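Local coordinates for protein 4-alpha-glucanotransferase (Streptococcus agalactiae, PDB 6M6T) that belongs to the 4-alpha-glucanotransferase (amylomaltase) family, is built round a TIM-type barrel of parallel strands and helices, and holds glycans bound in its pockets, at residues R169-E172 against Y177-K180; K118-E123 against T127-D132; V33-E38 against A485-I490; Y281-G286 against E333-L338. All coordinates share one frame; numbering follows the deposited sequence.

Interaction 1. Residues R169-E172 against Y177-K180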
# COMPACT_ATOMS: atom_id res chain seq x y z
N ARG A 169 20.27 20.94 4.68
CA ARG A 169 20.48 20.69 6.11
C ARG A 169 21.83 21.20 6.62
O ARG A 169 22.66 20.44 7.13
CB ARG A 169 20.33 19.19 6.42
CG ARG A 169 19.62 18.37 5.38
CD ARG A 169 19.52 16.94 5.84
NE ARG A 169 18.46 16.81 6.83
CZ ARG A 169 18.64 16.68 8.14
NH1 ARG A 169 19.88 16.64 8.64
NH2 ARG A 169 17.59 16.58 8.96
N GLU A 170 22.05 22.50 6.51
CA GLU A 170 23.21 23.11 7.16
C GLU A 170 22.88 23.34 8.63
O GLU A 170 21.85 23.94 8.94
CB GLU A 170 23.62 24.41 6.47
CG GLU A 170 23.53 24.40 4.92
CD GLU A 170 24.49 23.41 4.22
OE1 GLU A 170 25.38 22.82 4.89
OE2 GLU A 170 24.38 23.25 2.98
N GLU A 171 23.75 22.86 9.52
CA GLU A 171 23.31 22.60 10.89
C GLU A 171 22.89 23.87 11.63
O GLU A 171 22.10 23.79 12.58
CB GLU A 171 24.40 21.86 11.67
CG GLU A 171 24.48 20.33 11.34
CD GLU A 171 23.38 19.46 12.00
OE1 GLU A 171 23.42 18.21 11.85
OE2 GLU A 171 22.47 20.03 12.66
N GLU A 172 23.35 25.04 11.19
CA GLU A 172 22.86 26.28 11.79
C GLU A 172 21.42 26.56 11.35
O GLU A 172 20.57 26.92 12.18
CB GLU A 172 23.80 27.44 11.42
CG GLU A 172 25.00 27.60 12.39
CD GLU A 172 26.31 28.04 11.71
OE1 GLU A 172 27.08 28.82 12.32
OE2 GLU A 172 26.59 27.57 10.58
N TYR A 177 15.48 26.11 12.50
CA TYR A 177 14.13 25.67 12.16
C TYR A 177 13.52 24.78 13.23
O TYR A 177 12.29 24.77 13.39
CB TYR A 177 14.16 24.96 10.81
CG TYR A 177 14.06 25.90 9.65
CD1 TYR A 177 15.16 26.65 9.24
CD2 TYR A 177 12.87 26.06 8.96
CE1 TYR A 177 15.06 27.52 8.18
CE2 TYR A 177 12.77 26.91 7.89
CZ TYR A 177 13.86 27.64 7.51
OH TYR A 177 13.73 28.50 6.45
N ARG A 178 14.34 24.03 13.94
CA ARG A 178 13.78 23.12 14.95
C ARG A 178 13.45 23.88 16.22
O ARG A 178 12.89 23.28 17.10
CB ARG A 178 14.79 22.06 15.33
CG ARG A 178 15.45 21.40 14.14
CD ARG A 178 16.52 20.57 14.77
NE ARG A 178 16.93 19.62 13.77
CZ ARG A 178 18.04 18.94 13.84
NH1 ARG A 178 18.84 19.11 14.87
NH2 ARG A 178 18.34 18.08 12.88
N GLN A 179 13.89 25.13 16.33
CA GLN A 179 13.68 25.96 17.53
C GLN A 179 12.51 26.88 17.23
O GLN A 179 11.71 27.15 18.11
CB GLN A 179 14.92 26.84 17.67
CG GLN A 179 15.31 27.24 19.09
CD GLN A 179 16.29 28.39 19.08
OE1 GLN A 179 17.10 28.55 18.17
NE2 GLN A 179 16.21 29.24 20.09
N LYS A 180 12.49 27.37 16.00
CA LYS A 180 11.48 28.26 15.47
C LYS A 180 10.15 27.53 15.21
O LYS A 180 9.10 28.18 15.20
CB LYS A 180 12.06 28.95 14.21
CG LYS A 180 11.10 29.42 13.11
CD LYS A 180 11.82 29.52 11.74
CE LYS A 180 10.84 29.80 10.60
NZ LYS A 180 9.96 30.97 10.94
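Arg-178 stretches back along its own helix toward Arg-169 and Glu-171, but its firmest polar tie lies outside this pair of segments: NE forms a salt bridge with Glu-145 OE1 of helix 140-152. The case illustrates how a surface arginine, anchored by one nitrogen, can place its remaining two among other charges. With chi2 and chi3 both close to anti (172° and 163°), the chain is nearly straight and carries the guanidinium back toward the start of the helix, where Arg-169 and Glu-171 reach in to meet it. There NH2 stands 4.3 Å from NH2 of Arg-169, which approaches at the edge of the Arg-178 group, near its plane. Both NH2 atoms also form long, weak ion pairs with Asp-142 OD1, so the two cations gather round a shared carboxylate. The Arg-169 guanidinium has a further neighbour in Trp-229, with which it makes a cation-pi contact.

Glu-171 starts with its CB directed away from the other segment, yet its chain folds back at chi1 and chi2 (both -77°). OE2 ends 4.3 Å from Arg-178 NH1, well out of the guanidinium plane, so that no N-H points at it and the attraction is probably general electrostatics.

The backbone explains the setting. Arg-169, with positive phi, is the C-prime residue of the Schellman motif that ends helix 164-167, and Glu-170 directly after it is the N-cap of helix 171-180. This short helix thus lies at the protein surface, joined to 164-167 by a tight bend, with Tyr-177 and Arg-178 turned to helix 140-152.

Interaction 2. Residues K118-E123 against T127-D132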
# COMPACT_ATOMS: atom_id res chain seq x y z
N LYS A 118 -2.78 18.56 21.64
CA LYS A 118 -2.73 19.52 22.74
C LYS A 118 -3.18 18.90 24.05
O LYS A 118 -2.58 19.14 25.10
CB LYS A 118 -3.58 20.76 22.41
CG LYS A 118 -3.79 21.76 23.56
CD LYS A 118 -4.54 23.04 23.08
CE LYS A 118 -3.61 24.28 22.95
NZ LYS A 118 -2.72 24.29 21.73
N ASN A 119 -4.26 18.09 24.01
CA ASN A 119 -4.73 17.45 25.23
C ASN A 119 -3.84 16.29 25.65
O ASN A 119 -3.69 16.04 26.85
CB ASN A 119 -6.17 16.96 25.08
CG ASN A 119 -7.16 18.10 25.00
OD1 ASN A 119 -7.11 19.05 25.80
ND2 ASN A 119 -8.07 18.03 24.03
N PHE A 120 -3.26 15.56 24.69
CA PHE A 120 -2.34 14.49 25.05
C PHE A 120 -1.09 15.03 25.75
O PHE A 120 -0.60 14.40 26.70
CB PHE A 120 -1.92 13.68 23.82
CG PHE A 120 -0.70 12.82 24.08
CD1 PHE A 120 -0.81 11.59 24.72
CD2 PHE A 120 0.58 13.26 23.72
CE1 PHE A 120 0.30 10.81 24.98
CE2 PHE A 120 1.69 12.48 23.99
CZ PHE A 120 1.55 11.25 24.62
N LEU A 121 -0.56 16.17 25.30
CA LEU A 121 0.67 16.66 25.92
C LEU A 121 0.46 17.12 27.37
O LEU A 121 1.39 17.01 28.18
CB LEU A 121 1.27 17.78 25.09
CG LEU A 121 1.82 17.36 23.72
CD1 LEU A 121 2.20 18.60 22.93
CD2 LEU A 121 3.01 16.38 23.86
N LYS A 122 -0.74 17.62 27.72
CA LYS A 122 -0.99 18.13 29.07
C LYS A 122 -1.17 17.03 30.12
O LYS A 122 -1.11 17.33 31.32
CB LYS A 122 -2.22 19.05 29.08
CG LYS A 122 -3.56 18.31 29.05
CD LYS A 122 -4.77 19.24 28.97
CE LYS A 122 -4.48 20.49 28.17
NZ LYS A 122 -5.67 21.36 28.17
N GLU A 123 -1.45 15.79 29.70
CA GLU A 123 -1.37 14.65 30.60
C GLU A 123 0.00 14.59 31.27
O GLU A 123 1.02 14.93 30.66
CB GLU A 123 -1.63 13.33 29.86
CG GLU A 123 -2.96 13.24 29.09
CD GLU A 123 -4.15 12.93 29.99
OE1 GLU A 123 -3.93 12.47 31.14
OE2 GLU A 123 -5.31 13.14 29.55
N THR A 127 4.98 13.08 28.27
CA THR A 127 6.28 13.11 27.62
C THR A 127 7.03 11.80 27.80
O THR A 127 7.72 11.37 26.88
CB THR A 127 7.10 14.31 28.11
OG1 THR A 127 7.70 14.02 29.38
CG2 THR A 127 6.22 15.57 28.20
N ARG A 128 6.87 11.12 28.94
CA ARG A 128 7.57 9.84 29.10
C ARG A 128 6.90 8.69 28.37
O ARG A 128 7.50 7.62 28.29
CB ARG A 128 7.72 9.47 30.58
CG ARG A 128 9.00 8.68 30.86
CD ARG A 128 8.91 7.88 32.14
NE ARG A 128 10.11 7.07 32.37
CZ ARG A 128 10.45 6.00 31.66
NH1 ARG A 128 11.56 5.33 31.95
NH2 ARG A 128 9.69 5.61 30.65
N MET A 129 5.68 8.88 27.86
CA MET A 129 5.11 7.92 26.92
C MET A 129 5.58 8.23 25.51
O MET A 129 5.99 7.33 24.76
CB MET A 129 3.58 7.95 26.99
CG MET A 129 3.01 7.87 28.40
SD MET A 129 1.20 7.72 28.54
CE MET A 129 0.67 8.02 26.86
N LEU A 130 5.57 9.52 25.14
CA LEU A 130 5.97 9.90 23.79
C LEU A 130 7.44 9.59 23.53
O LEU A 130 7.80 9.11 22.45
CB LEU A 130 5.67 11.38 23.57
CG LEU A 130 6.28 12.04 22.33
CD1 LEU A 130 5.83 11.33 21.06
CD2 LEU A 130 5.88 13.51 22.30
N SER A 131 8.30 9.85 24.52
CA SER A 131 9.72 9.59 24.33
C SER A 131 10.00 8.09 24.33
O SER A 131 10.78 7.59 23.51
CB SER A 131 10.54 10.31 25.40
OG SER A 131 10.92 9.44 26.46
N ASP A 132 9.35 7.35 25.23
CA ASP A 132 9.41 5.89 25.17
C ASP A 132 8.98 5.36 23.81
O ASP A 132 9.39 4.26 23.41
CB ASP A 132 8.54 5.28 26.27
CG ASP A 132 9.34 4.60 27.37
OD1 ASP A 132 10.56 4.38 27.18
OD2 ASP A 132 8.74 4.27 28.42
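Phe-120 points its ring edge-on at Met-129 and Leu-130, in a helix-loop-helix unit that lies well away from the centre of the chain. Helix 105-122 and helix 126-134 follow each other over a short connection and are set crosswise: the axes of the short segments approach to 10.3 Å, at 107° between their N-to-C directions. Such a corner shows how a single aromatic side chain can fill the angle between two successive helices.

With CG anti to the backbone N (chi1 164°), the phenyl group leaves the first helix and presents its rim to the second. Met-129 is bent at chi3, which swings its CE methyl into the plane of the ring beside CE1, 3.4 Å away. Along the ring's other long side, CE2 faces Leu-130 CB at 4.2 Å, again near the ring plane. The rim is therefore flanked on both sides by aliphatic groups, and the two side chains cross that of Phe-120 at an oblique angle.

Helix 182-208 covers this corner: Tyr-193 meets the Phe-120 ring with planes at about 35°, and Val-190 touches both Phe-120 and Leu-130. A methyl-to-methyl contact completes the seam, where Leu-121 CD2 and Leu-130 CD2 sit 4.3 Å apart.

Interaction 3. Residues V33-E38 against A485-I490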
# COMPACT_ATOMS: atom_id res chain seq x y z
N VAL A 33 -12.29 -7.53 10.95
CA VAL A 33 -11.62 -8.72 11.49
C VAL A 33 -12.66 -9.77 11.87
O VAL A 33 -12.53 -10.95 11.50
CB VAL A 33 -10.73 -8.35 12.69
CG1 VAL A 33 -9.77 -9.48 13.03
CG2 VAL A 33 -9.95 -7.08 12.41
N ASP A 34 -13.68 -9.36 12.64
CA ASP A 34 -14.75 -10.25 13.06
C ASP A 34 -15.34 -10.98 11.85
O ASP A 34 -15.62 -12.19 11.91
CB ASP A 34 -15.85 -9.45 13.78
CG ASP A 34 -15.53 -9.16 15.26
OD1 ASP A 34 -14.84 -9.98 15.91
OD2 ASP A 34 -15.99 -8.11 15.78
N PHE A 35 -15.50 -10.27 10.74
CA PHE A 35 -16.06 -10.86 9.53
C PHE A 35 -15.07 -11.83 8.89
O PHE A 35 -15.48 -12.82 8.27
CB PHE A 35 -16.47 -9.77 8.55
CG PHE A 35 -16.21 -10.11 7.12
CD1 PHE A 35 -17.08 -10.94 6.43
CD2 PHE A 35 -15.10 -9.60 6.46
CE1 PHE A 35 -16.83 -11.27 5.11
CE2 PHE A 35 -14.85 -9.94 5.12
CZ PHE A 35 -15.70 -10.77 4.45
N LEU A 36 -13.77 -11.56 9.01
CA LEU A 36 -12.80 -12.48 8.43
C LEU A 36 -12.79 -13.80 9.19
O LEU A 36 -12.68 -14.88 8.59
CB LEU A 36 -11.41 -11.85 8.39
CG LEU A 36 -11.29 -10.66 7.44
CD1 LEU A 36 -9.84 -10.13 7.27
CD2 LEU A 36 -11.89 -11.04 6.11
N VAL A 37 -12.93 -13.74 10.52
CA VAL A 37 -13.02 -14.98 11.30
C VAL A 37 -14.37 -15.67 11.16
O VAL A 37 -14.46 -16.88 11.41
CB VAL A 37 -12.74 -14.80 12.80
CG1 VAL A 37 -11.50 -13.92 13.03
CG2 VAL A 37 -13.97 -14.26 13.54
N GLU A 38 -15.43 -14.94 10.81
CA GLU A 38 -16.69 -15.60 10.49
C GLU A 38 -16.53 -16.55 9.32
O GLU A 38 -17.03 -17.69 9.36
CB GLU A 38 -17.76 -14.58 10.15
CG GLU A 38 -18.36 -13.85 11.29
CD GLU A 38 -19.48 -12.98 10.78
OE1 GLU A 38 -19.33 -11.73 10.76
OE2 GLU A 38 -20.50 -13.57 10.35
N ALA A 485 -21.91 -15.70 3.34
CA ALA A 485 -22.13 -17.14 3.21
C ALA A 485 -21.46 -17.68 1.95
O ALA A 485 -20.90 -18.78 1.95
CB ALA A 485 -23.62 -17.43 3.19
N PHE A 486 -21.49 -16.89 0.87
CA PHE A 486 -20.81 -17.26 -0.36
C PHE A 486 -19.31 -17.41 -0.12
O PHE A 486 -18.69 -18.39 -0.58
CB PHE A 486 -21.06 -16.22 -1.44
CG PHE A 486 -20.18 -16.39 -2.63
CD1 PHE A 486 -20.26 -17.54 -3.39
CD2 PHE A 486 -19.23 -15.45 -2.95
CE1 PHE A 486 -19.44 -17.72 -4.48
CE2 PHE A 486 -18.41 -15.63 -4.04
CZ PHE A 486 -18.50 -16.77 -4.80
N LEU A 487 -18.70 -16.43 0.55
CA LEU A 487 -17.27 -16.51 0.80
C LEU A 487 -16.94 -17.71 1.68
O LEU A 487 -16.02 -18.48 1.38
CB LEU A 487 -16.73 -15.21 1.41
CG LEU A 487 -15.23 -15.13 1.75
CD1 LEU A 487 -14.37 -15.51 0.55
CD2 LEU A 487 -14.81 -13.78 2.30
N LYS A 488 -17.70 -17.91 2.76
CA LYS A 488 -17.45 -19.08 3.59
C LYS A 488 -17.57 -20.36 2.78
O LYS A 488 -16.78 -21.30 2.97
CB LYS A 488 -18.40 -19.14 4.80
CG LYS A 488 -18.03 -20.28 5.75
CD LYS A 488 -19.02 -20.44 6.87
CE LYS A 488 -18.32 -20.53 8.22
NZ LYS A 488 -19.16 -19.97 9.35
N GLU A 489 -18.55 -20.42 1.87
CA GLU A 489 -18.75 -21.63 1.09
C GLU A 489 -17.55 -21.93 0.21
O GLU A 489 -17.01 -23.04 0.26
CB GLU A 489 -20.02 -21.53 0.24
CG GLU A 489 -20.26 -22.72 -0.66
CD GLU A 489 -21.29 -22.44 -1.73
OE1 GLU A 489 -21.61 -23.35 -2.54
OE2 GLU A 489 -21.79 -21.30 -1.74
N ILE A 490 -17.11 -20.96 -0.60
CA ILE A 490 -15.96 -21.25 -1.45
C ILE A 490 -14.73 -21.54 -0.60
O ILE A 490 -13.83 -22.29 -1.03
CB ILE A 490 -15.69 -20.12 -2.47
CG1 ILE A 490 -15.19 -18.85 -1.77
CG2 ILE A 490 -16.93 -19.86 -3.33
CD1 ILE A 490 -15.30 -17.67 -2.63
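Lys-488 reaches from helix 481-493 across to the end of helix 27-38, where the backbone oxygen of Glu-38 receives it. Here the first and last parts of the TIM-type barrel meet: in the sequence, helix 27-38 falls between strands 6-10 and 43-45, helix 481-493 follows strand 443-447, and strands 6-10 and 443-447 are neighbours in the sheet. The contact exemplifies how outer helices from the early and late parts of the chain can pack together where a barrel closes.

From CB, the lysine chain runs out with CG anti to the backbone N (chi1 -173°) and CD continuing nearly straight. It then bends at chi3 and chi4, which brings the last two atoms round to the other helix. CE passes 3.3 Å from Glu-38 O, and NZ ends in a 3.1 Å hydrogen bond to that same oxygen. The C=O...NZ angle of 161° places the ammonium nearly along the C=O axis. Because Glu-38 is the last residue of its helix, the positive charge sits at a carbonyl-rich C terminus, where the helix dipole would probably favour it. The Glu-38 carboxylate looks elsewhere: OE2 forms a salt bridge with Lys-484, one turn earlier on the C-terminal helix, and stays well short of Lys-488 NZ.

Deeper in, the contact turns apolar. Leu-487 and Phe-35 cross at about a right angle, both buried, with Met-448 against the phenylalanine and Tyr-437 and Leu-451 against the leucine. The methyl CD2 of Leu-487 stands 3.8 Å from the far ring atom CZ of Phe-35.

Interaction 4. Residues Y281-G286 against E333-L338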
# COMPACT_ATOMS: atom_id res chain seq x y z
N TYR A 281 16.85 -2.14 7.03
CA TYR A 281 15.99 -1.42 7.97
C TYR A 281 14.54 -1.35 7.47
O TYR A 281 13.59 -1.54 8.25
CB TYR A 281 16.60 -0.04 8.20
CG TYR A 281 15.67 1.08 8.57
CD1 TYR A 281 15.27 1.26 9.89
CD2 TYR A 281 15.23 1.97 7.62
CE1 TYR A 281 14.42 2.30 10.23
CE2 TYR A 281 14.39 3.01 7.95
CZ TYR A 281 13.99 3.18 9.26
OH TYR A 281 13.15 4.23 9.57
N ARG A 282 14.35 -1.11 6.18
CA ARG A 282 13.01 -1.11 5.61
C ARG A 282 12.32 -2.45 5.84
O ARG A 282 11.21 -2.51 6.39
CB ARG A 282 13.06 -0.79 4.12
CG ARG A 282 13.25 0.69 3.78
CD ARG A 282 12.70 1.02 2.40
NE ARG A 282 11.24 0.99 2.38
CZ ARG A 282 10.50 1.27 1.31
NH1 ARG A 282 11.10 1.61 0.17
NH2 ARG A 282 9.18 1.22 1.38
N ILE A 283 12.98 -3.55 5.44
CA ILE A 283 12.43 -4.90 5.56
C ILE A 283 12.19 -5.25 7.02
O ILE A 283 11.19 -5.91 7.35
CB ILE A 283 13.38 -5.92 4.89
CG1 ILE A 283 13.48 -5.69 3.38
CG2 ILE A 283 12.91 -7.31 5.16
CD1 ILE A 283 12.27 -6.16 2.61
N GLN A 284 13.09 -4.84 7.91
CA GLN A 284 12.94 -5.16 9.33
C GLN A 284 11.70 -4.48 9.90
O GLN A 284 10.87 -5.12 10.58
CB GLN A 284 14.21 -4.75 10.09
CG GLN A 284 14.36 -5.38 11.47
CD GLN A 284 15.76 -5.23 12.05
OE1 GLN A 284 16.11 -4.18 12.61
NE2 GLN A 284 16.56 -6.28 11.95
N SER A 285 11.53 -3.20 9.61
CA SER A 285 10.36 -2.52 10.13
C SER A 285 9.09 -2.97 9.40
O SER A 285 8.00 -2.76 9.92
CB SER A 285 10.55 -1.01 10.04
OG SER A 285 9.94 -0.49 8.88
N GLY A 286 9.22 -3.59 8.23
CA GLY A 286 8.07 -4.12 7.52
C GLY A 286 7.56 -5.40 8.15
O GLY A 286 6.36 -5.57 8.38
N GLU A 333 20.79 -13.56 5.24
CA GLU A 333 21.83 -13.71 6.26
C GLU A 333 21.50 -12.90 7.52
O GLU A 333 21.54 -13.42 8.64
CB GLU A 333 23.19 -13.30 5.71
CG GLU A 333 24.30 -13.40 6.75
CD GLU A 333 24.39 -14.81 7.38
OE1 GLU A 333 23.78 -15.04 8.46
OE2 GLU A 333 25.06 -15.68 6.78
N LYS A 334 21.19 -11.61 7.37
CA LYS A 334 21.13 -10.75 8.53
C LYS A 334 19.81 -10.86 9.28
O LYS A 334 19.77 -10.65 10.49
CB LYS A 334 21.39 -9.30 8.11
CG LYS A 334 22.85 -8.96 7.99
CD LYS A 334 23.03 -7.60 7.39
CE LYS A 334 24.47 -7.17 7.46
NZ LYS A 334 24.57 -5.71 7.16
N LEU A 335 18.73 -11.22 8.58
CA LEU A 335 17.39 -11.20 9.14
C LEU A 335 16.77 -12.59 9.29
O LEU A 335 15.69 -12.69 9.88
CB LEU A 335 16.48 -10.34 8.25
CG LEU A 335 16.77 -8.85 8.34
CD1 LEU A 335 15.76 -8.03 7.54
CD2 LEU A 335 16.74 -8.49 9.79
N GLY A 336 17.44 -13.65 8.81
CA GLY A 336 16.82 -14.96 8.65
C GLY A 336 15.97 -15.00 7.39
O GLY A 336 15.94 -14.05 6.61
N ASP A 337 15.28 -16.12 7.17
CA ASP A 337 14.25 -16.18 6.13
C ASP A 337 12.97 -15.50 6.65
O ASP A 337 12.71 -15.49 7.85
CB ASP A 337 14.00 -17.63 5.68
CG ASP A 337 13.52 -18.56 6.81
OD1 ASP A 337 12.55 -18.22 7.52
OD2 ASP A 337 14.14 -19.64 6.99
N LEU A 338 12.22 -14.85 5.76
CA LEU A 338 11.15 -13.97 6.22
C LEU A 338 9.88 -14.11 5.40
O LEU A 338 9.95 -14.40 4.20
CB LEU A 338 11.57 -12.49 6.20
CG LEU A 338 12.87 -12.10 6.88
CD1 LEU A 338 13.31 -10.71 6.42
CD2 LEU A 338 12.74 -12.19 8.41
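Ile-283 is the first residue along 281-286 to meet 333-338, and it does so with one branch. Its CG2, anti to the backbone N, touches two leucine methyls: Leu-335 CD1 at 3.8 Å and Leu-338 CD1 at 3.6 Å. Ile-331, one turn before Leu-335, touches Ile-283 and Leu-338 as well, while Met-217 of strand 212-217 meets Ile-283 from the barrel sheet.

Next comes Gln-284, whose extended chain runs along the more exposed side of the contact. Its amide end lies against Leu-335 CD2, an approach too close to be read in detail, and no hydrogen bond crosses here. Leu-335 thus divides its two methyls, CD1 for isoleucine and CD2 for glutamine.

The second segment can supply leucines from two backbone settings because its helix stops between them. Gly-336, with phi at 79°, leaves helical geometry, and the chain turns so that Leu-338 comes back toward Ile-283 shortly before strand 340-342. Helices 277-289 and 324-335 precede the adjacent barrel strands 292-295 and 340-342. As a worked example of helix packing round a barrel, this contact implies cohesion by shape and dispersion, without a directional bond across it.

From the N terminus, the chain enters interaction 3 at 33-38, but that contact closes only at 485-490, so its loop spans most of the protein and the other three nest inside it. They follow in series and none cross: interaction 2 closes a short connection between successive helices, interaction 1 joins the approach and start of one short helix to its end, and interaction 4 spans strand 292-295 and two antiparallel strands, 303-308 and 319-321. Interactions 1 and 2 share the peripheral helical region, their centres 24 Å apart, whereas interactions 3 and 4 join helices round the barrel. Interactions 1 and 3, with centres 53 Å apart, lie on opposite sides of the chain's centre.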